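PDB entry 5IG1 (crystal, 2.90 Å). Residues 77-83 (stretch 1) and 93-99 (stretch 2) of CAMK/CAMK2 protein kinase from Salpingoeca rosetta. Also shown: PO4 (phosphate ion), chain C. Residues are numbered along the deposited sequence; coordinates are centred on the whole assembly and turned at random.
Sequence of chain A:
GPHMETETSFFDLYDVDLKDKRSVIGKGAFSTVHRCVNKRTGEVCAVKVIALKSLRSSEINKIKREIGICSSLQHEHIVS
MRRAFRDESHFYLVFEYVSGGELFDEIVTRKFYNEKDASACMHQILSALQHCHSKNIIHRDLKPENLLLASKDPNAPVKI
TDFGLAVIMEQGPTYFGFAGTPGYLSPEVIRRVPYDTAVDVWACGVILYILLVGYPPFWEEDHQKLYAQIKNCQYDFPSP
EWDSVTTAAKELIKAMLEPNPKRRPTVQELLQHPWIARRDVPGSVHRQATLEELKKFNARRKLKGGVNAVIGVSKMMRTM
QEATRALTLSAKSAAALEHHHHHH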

# COMPACT_ATOMS: atom_id res chain seq x y z
N HIS A 77 10.28 -6.09 0.23
CA HIS A 77 8.94 -5.76 -0.26
C HIS A 77 8.49 -4.37 0.15
O HIS A 77 7.29 -4.09 0.22
CB HIS A 77 7.96 -6.83 0.21
CG HIS A 77 8.33 -8.20 -0.25
ND1 HIS A 77 8.35 -8.54 -1.59
CD2 HIS A 77 8.75 -9.29 0.42
CE1 HIS A 77 8.74 -9.79 -1.71
NE2 HIS A 77 8.99 -10.27 -0.50
N ILE A 78 9.45 -3.49 0.42
CA ILE A 78 9.21 -2.07 0.62
C ILE A 78 10.10 -1.33 -0.37
O ILE A 78 11.32 -1.55 -0.39
CB ILE A 78 9.53 -1.63 2.06
CG1 ILE A 78 8.65 -2.35 3.06
CG2 ILE A 78 9.37 -0.12 2.20
CD1 ILE A 78 9.03 -2.06 4.48
N VAL A 79 9.49 -0.48 -1.20
CA VAL A 79 10.24 0.34 -2.14
C VAL A 79 11.28 1.16 -1.38
O VAL A 79 10.93 2.08 -0.64
CB VAL A 79 9.32 1.26 -2.95
CG1 VAL A 79 10.15 2.21 -3.79
CG2 VAL A 79 8.39 0.43 -3.84
N SER A 80 12.55 0.84 -1.58
CA SER A 80 13.62 1.43 -0.78
C SER A 80 13.92 2.85 -1.25
O SER A 80 14.14 3.09 -2.44
CB SER A 80 14.88 0.58 -0.86
OG SER A 80 14.78 -0.56 -0.02
N MET A 81 13.93 3.78 -0.30
CA MET A 81 14.40 5.13 -0.56
C MET A 81 15.93 5.13 -0.52
O MET A 81 16.53 4.93 0.54
CB MET A 81 13.84 6.12 0.45
CG MET A 81 14.16 7.56 0.12
SD MET A 81 13.53 8.71 1.34
CE MET A 81 14.57 8.27 2.73
N ARG A 82 16.55 5.36 -1.68
CA ARG A 82 18.00 5.43 -1.76
C ARG A 82 18.54 6.61 -0.96
O ARG A 82 19.40 6.45 -0.09
CB ARG A 82 18.44 5.52 -3.22
CG ARG A 82 17.97 4.37 -4.08
CD ARG A 82 18.39 3.03 -3.49
NE ARG A 82 18.15 1.95 -4.45
CZ ARG A 82 18.01 0.67 -4.11
NH1 ARG A 82 18.06 0.31 -2.84
NH2 ARG A 82 17.81 -0.24 -5.05
N ARG A 83 18.05 7.81 -1.25
CA ARG A 83 18.52 9.02 -0.59
C ARG A 83 17.46 10.09 -0.77
O ARG A 83 16.64 10.04 -1.69
CB ARG A 83 19.87 9.48 -1.16
CG ARG A 83 20.76 10.20 -0.16
CD ARG A 83 22.17 10.38 -0.71
NE ARG A 83 22.68 9.15 -1.31
CZ ARG A 83 23.37 8.22 -0.66
NH1 ARG A 83 23.63 8.36 0.63
NH2 ARG A 83 23.79 7.13 -1.30
P PO4 C . 12.58 1.06 -18.63
O1 PO4 C . 12.24 0.82 -20.09
O2 PO4 C . 13.90 1.77 -18.53
O3 PO4 C . 11.51 1.91 -17.99
O4 PO4 C . 12.65 -0.27 -17.91
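Stretch 2 93-99: LVFEYVS

How does stretch 2 run relative to stretch 1? Stretch 2 is extended from Leu93 to Glu96, whereas stretch 1 kinks at Arg82, whose phi/psi of -64/-55° is not that of an extended chain. The strand passing through Leu93, Val94 and Phe95 runs broadly antiparallel to the strand that leads through Arg83 and on beyond it, with 132° between their N-to-C directions and a closest axial approach of 4.3 Å. The departure from 180° means the pairing is markedly skewed. In register, Ser80 lies by Glu96, Met81 by Phe95 and Arg83 by Val94.

What holds the start of stretch 1? His77 makes no contact, and Ile78 turns its side chain away. Val79 is the first whose side chain packs against stretch 2: its CG2 packs 3.6 Å from Val98 CG2, and its CG1 lies 3.9 Å from Phe95 CB, so one valine packs against both Val98 and Phe95. Ser80 is then bound to Glu96 by two hydrogen bonds: Ser80 N to Glu96 OE1 at 3.0 Å, and Glu96 N to Ser80 O at 2.8 Å. The p rotamer of Glu96 chi1 accompanies this return of the carboxylate to the backbone.

What does Met81 meet? The Phe95 ring, on the same side of the sheet. Met81 CB is 3.5 Å from Phe95 CE1, and Met81 CG lies over the ring off-centre, 4.3 Å from the Phe95 centroid, as a CH-pi contact.

How do the two arginines finish the contact? Arg82 N gives a weak, bent hydrogen bond to Val94 O at 2.8 Å. Its guanidinium lays one face over Glu96, with Arg82 NH2 3.4 Å from Glu96 CB; the charges attract without a salt bridge, since Arg82 NH2 and Glu96 OE2 are 4.3 Å apart. At Arg83 the backbone does the work: Val94 N donates to Arg83 O at 2.8 Å, and Arg83 N returns a weak bond to Val94 O at 3.5 Å, while the arginine's end leads away.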

# COMPACT_ATOMS: atom_id res chain seq x y z
N LEU A 93 13.05 12.87 -3.37
CA LEU A 93 13.08 11.60 -2.65
C LEU A 93 13.42 10.50 -3.67
O LEU A 93 12.55 10.01 -4.38
CB LEU A 93 11.74 11.33 -1.96
CG LEU A 93 11.19 12.43 -1.05
CD1 LEU A 93 10.12 11.87 -0.13
CD2 LEU A 93 12.28 13.08 -0.25
N VAL A 94 14.69 10.13 -3.72
CA VAL A 94 15.14 9.11 -4.66
C VAL A 94 14.76 7.74 -4.12
O VAL A 94 15.06 7.41 -2.96
CB VAL A 94 16.66 9.22 -4.89
CG1 VAL A 94 17.13 8.11 -5.81
CG2 VAL A 94 17.00 10.58 -5.48
N PHE A 95 14.09 6.94 -4.94
CA PHE A 95 13.65 5.60 -4.59
C PHE A 95 14.20 4.59 -5.60
O PHE A 95 14.55 4.95 -6.73
CB PHE A 95 12.12 5.47 -4.57
CG PHE A 95 11.45 6.26 -3.48
CD1 PHE A 95 11.39 5.76 -2.19
CD2 PHE A 95 10.86 7.47 -3.75
CE1 PHE A 95 10.76 6.48 -1.19
CE2 PHE A 95 10.22 8.19 -2.75
CZ PHE A 95 10.17 7.69 -1.47
N GLU A 96 14.24 3.33 -5.18
CA GLU A 96 14.58 2.27 -6.12
C GLU A 96 13.53 2.23 -7.23
O GLU A 96 12.34 2.47 -7.01
CB GLU A 96 14.67 0.91 -5.42
CG GLU A 96 13.36 0.32 -4.95
CD GLU A 96 13.49 -1.13 -4.52
OE1 GLU A 96 13.26 -1.44 -3.33
OE2 GLU A 96 13.84 -1.97 -5.38
N TYR A 97 14.00 1.94 -8.44
CA TYR A 97 13.11 1.93 -9.59
C TYR A 97 12.12 0.79 -9.50
O TYR A 97 12.48 -0.36 -9.21
CB TYR A 97 13.92 1.82 -10.88
CG TYR A 97 13.13 2.12 -12.13
CD1 TYR A 97 12.59 3.38 -12.34
CD2 TYR A 97 12.95 1.15 -13.11
CE1 TYR A 97 11.87 3.67 -13.49
CE2 TYR A 97 12.24 1.43 -14.26
CZ TYR A 97 11.70 2.69 -14.44
OH TYR A 97 10.98 2.98 -15.58
N VAL A 98 10.86 1.11 -9.76
CA VAL A 98 9.75 0.16 -9.74
C VAL A 98 9.01 0.34 -11.05
O VAL A 98 8.47 1.43 -11.32
CB VAL A 98 8.83 0.40 -8.53
CG1 VAL A 98 7.49 -0.26 -8.74
CG2 VAL A 98 9.50 -0.12 -7.27
N SER A 99 8.99 -0.70 -11.87
CA SER A 99 8.46 -0.61 -13.23
C SER A 99 7.29 -1.54 -13.52
O SER A 99 6.84 -1.60 -14.67
CB SER A 99 9.57 -0.89 -14.24
OG SER A 99 10.08 -2.20 -14.07